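Long-range contacts in nigritoxine (Vibrio nigripulchritudo, PDB 5M41), which acts as a bacterial toxin against crustaceans and insects, by a molecular mechanism that is not established here: residues A[496-501]-A[549-554]; A[576-581]-A[691-696]; A[512-517]-A[526-531]. All coordinates share one frame; numbering follows the deposited sequence.

Contact 1 of 3, residues A[496-501]-A[549-554]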
loop_
_atom_site.group_PDB
_atom_site.type_symbol
_atom_site.label_atom_id
_atom_site.label_comp_id
_atom_site.label_asym_id
_atom_site.label_seq_id
_atom_site.Cartn_x
_atom_site.Cartn_y
_atom_site.Cartn_z
ATOM N N GLN A 496 -28.938 1.515 -20.133
ATOM C CA GLN A 496 -27.727 2.181 -19.732
ATOM C C GLN A 496 -26.472 1.567 -20.340
ATOM O O GLN A 496 -26.318 0.339 -20.393
ATOM C CB GLN A 496 -27.665 2.165 -18.204
ATOM C CG GLN A 496 -27.059 3.406 -17.614
ATOM C CD GLN A 496 -27.907 4.641 -17.791
ATOM O OE1 GLN A 496 -29.114 4.610 -17.616
ATOM N NE2 GLN A 496 -27.262 5.746 -18.090
ATOM N N VAL A 497 -25.557 2.422 -20.793
ATOM C CA VAL A 497 -24.333 1.921 -21.406
ATOM C C VAL A 497 -23.292 1.626 -20.325
ATOM O O VAL A 497 -22.713 2.534 -19.729
ATOM C CB VAL A 497 -23.745 2.868 -22.486
ATOM C CG1 VAL A 497 -22.423 2.316 -22.994
ATOM C CG2 VAL A 497 -24.710 3.042 -23.654
ATOM N N TYR A 498 -23.072 0.344 -20.077
ATOM C CA TYR A 498 -22.064 -0.089 -19.148
ATOM C C TYR A 498 -20.726 -0.213 -19.871
ATOM O O TYR A 498 -20.602 -0.957 -20.854
ATOM C CB TYR A 498 -22.469 -1.411 -18.481
ATOM C CG TYR A 498 -21.365 -2.022 -17.660
ATOM C CD1 TYR A 498 -20.700 -1.278 -16.683
ATOM C CD2 TYR A 498 -20.975 -3.335 -17.866
ATOM C CE1 TYR A 498 -19.677 -1.836 -15.936
ATOM C CE2 TYR A 498 -19.948 -3.899 -17.130
ATOM C CZ TYR A 498 -19.308 -3.149 -16.164
ATOM O OH TYR A 498 -18.291 -3.723 -15.444
ATOM N N ILE A 499 -19.735 0.531 -19.388
ATOM C CA ILE A 499 -18.375 0.433 -19.921
ATOM C C ILE A 499 -17.537 -0.487 -19.049
ATOM O O ILE A 499 -17.150 -0.134 -17.930
ATOM C CB ILE A 499 -17.691 1.808 -20.071
ATOM C CG1 ILE A 499 -18.563 2.738 -20.920
ATOM C CG2 ILE A 499 -16.308 1.638 -20.701
ATOM C CD1 ILE A 499 -18.303 4.213 -20.694
ATOM N N ASN A 500 -17.292 -1.684 -19.568
ATOM C CA ASN A 500 -16.515 -2.697 -18.879
ATOM C C ASN A 500 -15.059 -2.371 -19.106
ATOM O O ASN A 500 -14.533 -2.579 -20.205
ATOM C CB ASN A 500 -16.864 -4.077 -19.444
ATOM C CG ASN A 500 -16.318 -5.213 -18.608
ATOM O OD1 ASN A 500 -15.165 -5.184 -18.163
ATOM N ND2 ASN A 500 -17.146 -6.243 -18.405
ATOM N N GLU A 501 -14.416 -1.831 -18.078
ATOM C CA GLU A 501 -13.047 -1.352 -18.206
ATOM C C GLU A 501 -12.043 -2.481 -18.477
ATOM O O GLU A 501 -10.999 -2.249 -19.097
ATOM C CB GLU A 501 -12.639 -0.544 -16.969
ATOM C CG GLU A 501 -13.243 0.854 -16.884
ATOM C CD GLU A 501 -13.267 1.383 -15.450
ATOM O OE1 GLU A 501 -13.935 0.752 -14.604
ATOM O OE2 GLU A 501 -12.630 2.418 -15.155
ATOM N N GLU A 549 -21.907 -6.883 -12.044
ATOM C CA GLU A 549 -23.109 -6.112 -11.613
ATOM C C GLU A 549 -22.724 -5.052 -10.576
ATOM O O GLU A 549 -23.229 -3.919 -10.601
ATOM C CB GLU A 549 -24.213 -6.998 -11.012
ATOM C CG GLU A 549 -25.492 -6.204 -10.743
ATOM C CD GLU A 549 -26.693 -7.058 -10.352
ATOM O OE1 GLU A 549 -26.904 -8.118 -10.983
ATOM O OE2 GLU A 549 -27.430 -6.666 -9.402
ATOM N N PHE A 550 -21.834 -5.432 -9.664
ATOM C CA PHE A 550 -21.375 -4.506 -8.617
ATOM C C PHE A 550 -20.697 -3.294 -9.265
ATOM O O PHE A 550 -21.000 -2.159 -8.929
ATOM C CB PHE A 550 -20.434 -5.217 -7.622
ATOM C CG PHE A 550 -19.910 -4.322 -6.519
ATOM C CD1 PHE A 550 -20.677 -4.055 -5.394
ATOM C CD2 PHE A 550 -18.635 -3.760 -6.609
ATOM C CE1 PHE A 550 -20.185 -3.256 -4.368
ATOM C CE2 PHE A 550 -18.141 -2.958 -5.589
ATOM C CZ PHE A 550 -18.924 -2.704 -4.468
ATOM N N ASP A 551 -19.799 -3.547 -10.214
ATOM C CA ASP A 551 -19.110 -2.469 -10.910
ATOM C C ASP A 551 -20.121 -1.624 -11.727
ATOM O O ASP A 551 -20.081 -0.384 -11.708
ATOM C CB ASP A 551 -17.996 -3.059 -11.783
ATOM C CG ASP A 551 -17.255 -2.012 -12.589
ATOM O OD1 ASP A 551 -16.638 -1.101 -12.005
ATOM O OD2 ASP A 551 -17.272 -2.101 -13.828
ATOM N N PHE A 552 -21.050 -2.286 -12.419
ATOM C CA PHE A 552 -22.085 -1.541 -13.130
ATOM C C PHE A 552 -22.869 -0.640 -12.182
ATOM O O PHE A 552 -23.127 0.531 -12.486
ATOM C CB PHE A 552 -23.049 -2.459 -13.872
ATOM C CG PHE A 552 -24.293 -1.758 -14.348
ATOM C CD1 PHE A 552 -24.277 -1.017 -15.521
ATOM C CD2 PHE A 552 -25.473 -1.832 -13.622
ATOM C CE1 PHE A 552 -25.413 -0.360 -15.965
ATOM C CE2 PHE A 552 -26.621 -1.176 -14.051
ATOM C CZ PHE A 552 -26.590 -0.440 -15.229
ATOM N N ARG A 553 -23.237 -1.194 -11.033
ATOM C CA ARG A 553 -24.055 -0.464 -10.068
ATOM C C ARG A 553 -23.336 0.744 -9.497
ATOM O O ARG A 553 -23.974 1.743 -9.199
ATOM C CB ARG A 553 -24.542 -1.382 -8.957
ATOM C CG ARG A 553 -25.725 -2.254 -9.355
ATOM C CD ARG A 553 -26.128 -3.117 -8.177
ATOM N NE ARG A 553 -27.324 -3.915 -8.409
ATOM C CZ ARG A 553 -28.578 -3.472 -8.314
ATOM N NH1 ARG A 553 -28.849 -2.193 -8.026
ATOM N NH2 ARG A 553 -29.578 -4.320 -8.529
ATOM N N LEU A 554 -22.014 0.642 -9.340
ATOM C CA LEU A 554 -21.184 1.781 -8.936
ATOM C C LEU A 554 -21.080 2.813 -10.066
ATOM O O LEU A 554 -21.260 4.005 -9.843
ATOM C CB LEU A 554 -19.765 1.334 -8.530
ATOM C CG LEU A 554 -19.493 0.714 -7.140
ATOM C CD1 LEU A 554 -18.006 0.388 -7.021
ATOM C CD2 LEU A 554 -19.923 1.637 -6.009
#
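Strand 496-500, an outermost strand of a four-stranded antiparallel sheet, crosses residues 549-554 of helix 546-555, the axes of these segments 8.8 Å apart at closest and their N-to-C directions 120° apart; the backbones come nearest at Tyr498 and Phe552. This is helix-on-sheet packing at a sheet edge. Tyr498 holds its CG anti to the backbone N (chi1 171°), which lays the ring against the helix. Phe552 meets it in an offset edge-to-face pair, its edge turned to the Tyr498 face, with centroids 5.7 Å apart and planes at 86°. On that same tyrosine face, Phe552 CB sits 4.1 Å from the ring centroid, a CH-pi contact, while the backbone N of Asn500 lies over the opposite face. The rim of Phe552 also presses on the strand, CD1 lying 3.5 Å from Tyr498 CB. Ile509 of strand 505-515 and Leu527 of strand 523-532 pack on Phe552 as well. Glu501 OE1 lies 4.2 Å from Asp551 OD1, a like-charge approach that may be eased by Arg454, in salt bridge with Glu501 and a long, weak ion pair with Asp551. Tyr498 OH donates to Asp551 OD2 at 2.5 Å, in the ring plane and on that oxygen's anti lone pair.

Contact 2 of 3, residues A[576-581]-A[691-696]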
loop_
_atom_site.group_PDB
_atom_site.type_symbol
_atom_site.label_atom_id
_atom_site.label_comp_id
_atom_site.label_asym_id
_atom_site.label_seq_id
_atom_site.Cartn_x
_atom_site.Cartn_y
_atom_site.Cartn_z
ATOM N N VAL A 576 -32.611 3.242 -6.401
ATOM C CA VAL A 576 -31.358 3.682 -6.983
ATOM C C VAL A 576 -30.436 2.459 -7.240
ATOM O O VAL A 576 -30.604 1.415 -6.595
ATOM C CB VAL A 576 -30.697 4.786 -6.105
ATOM C CG1 VAL A 576 -30.007 4.193 -4.881
ATOM C CG2 VAL A 576 -29.698 5.590 -6.927
ATOM N N ASN A 577 -29.520 2.558 -8.212
ATOM C CA ASN A 577 -28.607 1.458 -8.515
ATOM C C ASN A 577 -27.524 1.225 -7.464
ATOM O O ASN A 577 -27.062 0.078 -7.302
ATOM C CB ASN A 577 -27.901 1.674 -9.842
ATOM C CG ASN A 577 -28.813 1.484 -11.030
ATOM O OD1 ASN A 577 -29.860 0.847 -10.936
ATOM N ND2 ASN A 577 -28.403 2.032 -12.169
ATOM N N ASN A 578 -27.104 2.300 -6.777
ATOM C CA ASN A 578 -25.982 2.231 -5.798
ATOM C C ASN A 578 -25.997 0.930 -5.007
ATOM O O ASN A 578 -27.004 0.618 -4.356
ATOM C CB ASN A 578 -26.044 3.392 -4.812
ATOM C CG ASN A 578 -24.731 3.579 -4.048
ATOM O OD1 ASN A 578 -24.175 2.628 -3.461
ATOM N ND2 ASN A 578 -24.217 4.803 -4.071
ATOM N N PRO A 579 -24.896 0.156 -5.050
ATOM C CA PRO A 579 -24.988 -1.154 -4.412
ATOM C C PRO A 579 -25.037 -1.095 -2.876
ATOM O O PRO A 579 -25.318 -2.094 -2.254
ATOM C CB PRO A 579 -23.725 -1.883 -4.905
ATOM C CG PRO A 579 -22.769 -0.804 -5.243
ATOM C CD PRO A 579 -23.567 0.399 -5.647
ATOM N N TYR A 580 -24.799 0.075 -2.297
ATOM C CA TYR A 580 -24.885 0.274 -0.843
ATOM C C TYR A 580 -26.209 0.903 -0.411
ATOM O O TYR A 580 -26.317 1.430 0.696
ATOM C CB TYR A 580 -23.725 1.171 -0.378
ATOM C CG TYR A 580 -22.362 0.533 -0.555
ATOM C CD1 TYR A 580 -21.813 -0.287 0.434
ATOM C CD2 TYR A 580 -21.619 0.762 -1.701
ATOM C CE1 TYR A 580 -20.553 -0.868 0.269
ATOM C CE2 TYR A 580 -20.361 0.205 -1.871
ATOM C CZ TYR A 580 -19.842 -0.617 -0.898
ATOM O OH TYR A 580 -18.601 -1.146 -1.105
ATOM N N SER A 581 -27.188 0.918 -1.309
ATOM C CA SER A 581 -28.501 1.480 -1.003
ATOM C C SER A 581 -29.362 0.512 -0.216
ATOM O O SER A 581 -29.540 -0.646 -0.639
ATOM C CB SER A 581 -29.239 1.818 -2.291
ATOM O OG SER A 581 -30.567 2.195 -1.989
ATOM N N LEU A 691 -19.698 3.432 3.871
ATOM C CA LEU A 691 -20.549 4.349 4.652
ATOM C C LEU A 691 -21.027 5.593 3.880
ATOM O O LEU A 691 -22.205 5.952 3.978
ATOM C CB LEU A 691 -19.852 4.775 5.955
ATOM C CG LEU A 691 -20.718 5.429 7.026
ATOM C CD1 LEU A 691 -21.910 4.554 7.398
ATOM C CD2 LEU A 691 -19.882 5.715 8.258
ATOM N N ASN A 692 -20.120 6.254 3.154
ATOM C CA ASN A 692 -20.493 7.395 2.282
ATOM C C ASN A 692 -21.570 7.014 1.238
ATOM O O ASN A 692 -22.525 7.764 1.014
ATOM C CB ASN A 692 -19.262 7.956 1.548
ATOM C CG ASN A 692 -18.290 8.672 2.486
ATOM O OD1 ASN A 692 -18.612 8.954 3.642
ATOM N ND2 ASN A 692 -17.084 8.955 1.995
ATOM N N ASN A 693 -21.391 5.852 0.597
ATOM C CA ASN A 693 -22.374 5.352 -0.357
ATOM C C ASN A 693 -23.726 5.004 0.270
ATOM O O ASN A 693 -24.751 5.218 -0.354
ATOM C CB ASN A 693 -21.811 4.176 -1.151
ATOM C CG ASN A 693 -20.937 4.631 -2.291
ATOM O OD1 ASN A 693 -21.365 5.406 -3.129
ATOM N ND2 ASN A 693 -19.712 4.147 -2.332
ATOM N N ILE A 694 -23.729 4.482 1.503
ATOM C CA ILE A 694 -24.975 4.226 2.231
ATOM C C ILE A 694 -25.752 5.540 2.401
ATOM O O ILE A 694 -26.971 5.614 2.151
ATOM C CB ILE A 694 -24.687 3.598 3.604
ATOM C CG1 ILE A 694 -24.318 2.118 3.461
ATOM C CG2 ILE A 694 -25.845 3.812 4.588
ATOM C CD1 ILE A 694 -23.863 1.494 4.762
ATOM N N VAL A 695 -25.026 6.563 2.821
ATOM C CA VAL A 695 -25.574 7.864 3.127
ATOM C C VAL A 695 -26.008 8.562 1.828
ATOM O O VAL A 695 -27.143 9.061 1.713
ATOM C CB VAL A 695 -24.529 8.681 3.938
ATOM C CG1 VAL A 695 -24.867 10.160 3.966
ATOM C CG2 VAL A 695 -24.460 8.141 5.370
ATOM N N GLU A 696 -25.109 8.586 0.855
ATOM C CA GLU A 696 -25.404 9.192 -0.446
ATOM C C GLU A 696 -26.621 8.531 -1.102
ATOM O O GLU A 696 -27.436 9.235 -1.675
ATOM C CB GLU A 696 -24.180 9.131 -1.362
ATOM C CG GLU A 696 -24.395 9.671 -2.768
ATOM C CD GLU A 696 -23.124 9.602 -3.613
ATOM O OE1 GLU A 696 -22.477 8.528 -3.646
ATOM O OE2 GLU A 696 -22.760 10.626 -4.241
HETATM O O HOH W 1 -28.263 3.059 1.966
#
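Asn578 places CG anti to its backbone N (chi1 -164°), Tyr580 and Asn693 place theirs anti to the carbonyl carbon (chi1 -81° for Asn693), and this brings two amides and a ring together where the loop between strands 571-576 and 583-589 meets helix 688-704. The loop makes a type I beta turn from Asn578 to Ser581, overlaid by an Asx turn: Asn578 OD1 takes the N-H of Tyr580 at 2.9 Å, in the carbonyl plane and on a lone pair. With OD1 so engaged, ND2 of Asn578 points to the helix and donates to Asn693 OD1 at 3.1 Å. That bond is straight at the hydrogen (165°), yet the donor stands above the acceptor's carbonyl plane. Beside it, Asn693 CB packs on Tyr580 CD2 at 3.5 Å, the ring and amide planes nearly parallel. Ile694 CG1 adds an apolar touch, 4.0 Å from Tyr580 CB. The carbonyl of Tyr580 meets Ile694 CA in a CA-H...O contact, and one water donates both to Tyr580 O at 2.8 Å and to Ile694 O at 2.9 Å. Phe550 of helix 546-555 and Tyr609 of helix 603-614 also touch the tyrosine. Asn578 therefore does double duty, its oxygen fixing the turn and its nitrogen joining it to the helix, so both atoms of its amide are engaged, while the water joins two carbonyls.

Contact 3 of 3, residues A[512-517]-A[526-531]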
loop_
_atom_site.group_PDB
_atom_site.type_symbol
_atom_site.label_atom_id
_atom_site.label_comp_id
_atom_site.label_asym_id
_atom_site.label_seq_id
_atom_site.Cartn_x
_atom_site.Cartn_y
_atom_site.Cartn_z
ATOM N N ARG A 512 -34.832 -5.320 -16.159
ATOM C CA ARG A 512 -36.003 -5.934 -16.792
ATOM C C ARG A 512 -36.763 -6.870 -15.869
ATOM O O ARG A 512 -36.181 -7.411 -14.923
ATOM C CB ARG A 512 -35.562 -6.746 -17.997
ATOM C CG ARG A 512 -35.009 -5.933 -19.133
ATOM C CD ARG A 512 -34.315 -6.881 -20.088
ATOM N NE ARG A 512 -35.222 -7.438 -21.078
ATOM C CZ ARG A 512 -35.519 -8.729 -21.228
ATOM N NH1 ARG A 512 -35.005 -9.664 -20.439
ATOM N NH2 ARG A 512 -36.342 -9.090 -22.196
ATOM N N LYS A 513 -38.049 -7.089 -16.162
ATOM C CA LYS A 513 -38.858 -7.981 -15.339
ATOM C C LYS A 513 -39.011 -9.329 -16.019
ATOM O O LYS A 513 -39.697 -9.444 -17.040
ATOM C CB LYS A 513 -40.216 -7.357 -14.981
ATOM C CG LYS A 513 -40.690 -7.751 -13.580
ATOM C CD LYS A 513 -41.918 -6.976 -13.124
ATOM C CE LYS A 513 -41.580 -5.599 -12.568
ATOM N NZ LYS A 513 -41.355 -5.607 -11.096
ATOM N N VAL A 514 -38.351 -10.340 -15.461
ATOM C CA VAL A 514 -38.290 -11.661 -16.079
ATOM C C VAL A 514 -38.963 -12.751 -15.240
ATOM O O VAL A 514 -39.075 -12.611 -14.022
ATOM C CB VAL A 514 -36.841 -12.088 -16.401
ATOM C CG1 VAL A 514 -36.210 -11.117 -17.383
ATOM C CG2 VAL A 514 -36.005 -12.250 -15.134
ATOM N N PRO A 515 -39.418 -13.840 -15.897
ATOM C CA PRO A 515 -39.990 -14.971 -15.166
ATOM C C PRO A 515 -38.997 -15.537 -14.174
ATOM O O PRO A 515 -37.811 -15.585 -14.472
ATOM C CB PRO A 515 -40.255 -16.003 -16.269
ATOM C CG PRO A 515 -40.467 -15.190 -17.496
ATOM C CD PRO A 515 -39.540 -14.014 -17.360
ATOM N N VAL A 516 -39.485 -15.931 -13.000
ATOM C CA VAL A 516 -38.692 -16.666 -12.015
ATOM C C VAL A 516 -38.522 -18.082 -12.570
ATOM O O VAL A 516 -39.397 -18.922 -12.360
ATOM C CB VAL A 516 -39.402 -16.722 -10.637
ATOM C CG1 VAL A 516 -38.563 -17.490 -9.621
ATOM C CG2 VAL A 516 -39.727 -15.321 -10.128
ATOM N N PRO A 517 -37.392 -18.353 -13.267
ATOM C CA PRO A 517 -37.278 -19.492 -14.207
ATOM C C PRO A 517 -37.559 -20.880 -13.596
ATOM O O PRO A 517 -36.663 -21.743 -13.542
ATOM C CB PRO A 517 -35.831 -19.383 -14.731
ATOM C CG PRO A 517 -35.380 -18.002 -14.373
ATOM C CD PRO A 517 -36.090 -17.680 -13.089
ATOM N N ARG A 526 -34.301 -8.017 -13.030
ATOM C CA ARG A 526 -32.929 -8.407 -13.290
ATOM C C ARG A 526 -32.276 -7.438 -14.223
ATOM O O ARG A 526 -32.882 -7.062 -15.236
ATOM C CB ARG A 526 -32.859 -9.808 -13.883
ATOM C CG ARG A 526 -32.646 -10.897 -12.853
ATOM C CD ARG A 526 -32.196 -12.166 -13.542
ATOM N NE ARG A 526 -31.547 -13.079 -12.607
ATOM C CZ ARG A 526 -31.989 -14.299 -12.317
ATOM N NH1 ARG A 526 -33.088 -14.774 -12.898
ATOM N NH2 ARG A 526 -31.322 -15.049 -11.448
ATOM N N LEU A 527 -31.043 -7.037 -13.884
ATOM C CA LEU A 527 -30.223 -6.248 -14.790
ATOM C C LEU A 527 -29.701 -7.177 -15.894
ATOM O O LEU A 527 -29.060 -8.201 -15.618
ATOM C CB LEU A 527 -29.056 -5.593 -14.054
ATOM C CG LEU A 527 -29.418 -4.401 -13.152
ATOM C CD1 LEU A 527 -28.300 -4.085 -12.156
ATOM C CD2 LEU A 527 -29.817 -3.171 -13.971
ATOM N N GLN A 528 -29.976 -6.829 -17.148
ATOM C CA GLN A 528 -29.614 -7.727 -18.238
ATOM C C GLN A 528 -28.999 -6.949 -19.364
ATOM O O GLN A 528 -29.319 -5.780 -19.574
ATOM C CB GLN A 528 -30.835 -8.516 -18.712
ATOM C CG GLN A 528 -31.256 -9.621 -17.757
ATOM C CD GLN A 528 -32.375 -10.500 -18.306
ATOM O OE1 GLN A 528 -33.428 -10.010 -18.704
ATOM N NE2 GLN A 528 -32.159 -11.808 -18.291
ATOM N N GLU A 529 -28.078 -7.589 -20.065
ATOM C CA GLU A 529 -27.524 -6.993 -21.261
ATOM C C GLU A 529 -28.246 -7.563 -22.506
ATOM O O GLU A 529 -28.539 -8.761 -22.569
ATOM C CB GLU A 529 -26.014 -7.221 -21.341
ATOM C CG GLU A 529 -25.622 -8.626 -21.758
ATOM C CD GLU A 529 -24.292 -8.707 -22.497
ATOM O OE1 GLU A 529 -23.996 -7.854 -23.368
ATOM O OE2 GLU A 529 -23.541 -9.659 -22.202
ATOM N N SER A 530 -28.511 -6.698 -23.483
ATOM C CA SER A 530 -29.112 -7.113 -24.756
ATOM C C SER A 530 -28.030 -7.363 -25.801
ATOM O O SER A 530 -26.975 -6.725 -25.774
ATOM C CB SER A 530 -30.095 -6.058 -25.265
ATOM O OG SER A 530 -29.417 -4.832 -25.493
ATOM N N PHE A 531 -28.289 -8.304 -26.703
ATOM C CA PHE A 531 -27.354 -8.622 -27.804
ATOM C C PHE A 531 -28.120 -9.262 -28.982
ATOM O O PHE A 531 -29.253 -9.737 -28.815
ATOM C CB PHE A 531 -26.220 -9.539 -27.309
ATOM C CG PHE A 531 -26.687 -10.916 -26.908
ATOM C CD1 PHE A 531 -26.520 -12.006 -27.780
ATOM C CD2 PHE A 531 -27.322 -11.123 -25.675
ATOM C CE1 PHE A 531 -26.964 -13.271 -27.425
ATOM C CE2 PHE A 531 -27.768 -12.389 -25.311
ATOM C CZ PHE A 531 -27.587 -13.465 -26.186
#
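The beta hairpin of strands 505-515 and 523-532 supplies this contact, within the four-stranded antiparallel sheet. Arg512 and Arg526 form a hydrogen-bonded antiparallel pair: Arg512 N donates to Arg526 O at 2.8 Å, and Arg526 N to Arg512 O at 2.7 Å, the latter nearly along the C=O axis. The short segments nonetheless run at 100° to each other, evidence of strong local twist or bending. Both arginine side chains leave on one face of the sheet. Arg512 bends at chi3 (87°), which swings its guanidinium across the Gln528 side chain until NH1 meets OE1 in the guanidinium plane but above the amide's carbonyl plane. The modelled separation of Arg512 NH1 and Gln528 OE1, 2.4 Å, is very short for a hydrogen bond, so its exact length should be read with caution. Val514 reaches the same amide tip to tip, CG1 lying 3.3 Å from Gln528 OE1. Its other methyl, CG2, sits 4.1 Å from CD of Arg526, whose extended chain passes at about a right angle and whose NH1 forms a salt bridge with Glu524. Next door, strand 538-542 brings Trp540 into a cation-pi contact with Arg512 and against Gln528, while Leu527 turns its CB away from segment 512-517 and packs on helix 546-555.

Contacts 1 and 3 share one antiparallel sheet, and contact 3 is nested in the chain loop that contact 1 closes; Leu527 joins them physically by packing on Phe552, Glu549 and Arg553. Contact 2 follows later in the chain and touches contact 1 through helix 546-555: Arg553 NH1 lies 3.0 Å from Asn577 O, a probable hydrogen bond, and Phe550 packs on Pro579. Contacts 1 and 2 are buried, the first combining aromatic packing with a tyrosine-carboxylate bond, the second combining tyrosine packing with neutral amides and a water. Contact 3 is at the surface, where backbone pairing and arginine chemistry dominate. Contacts 2 and 3 do not touch.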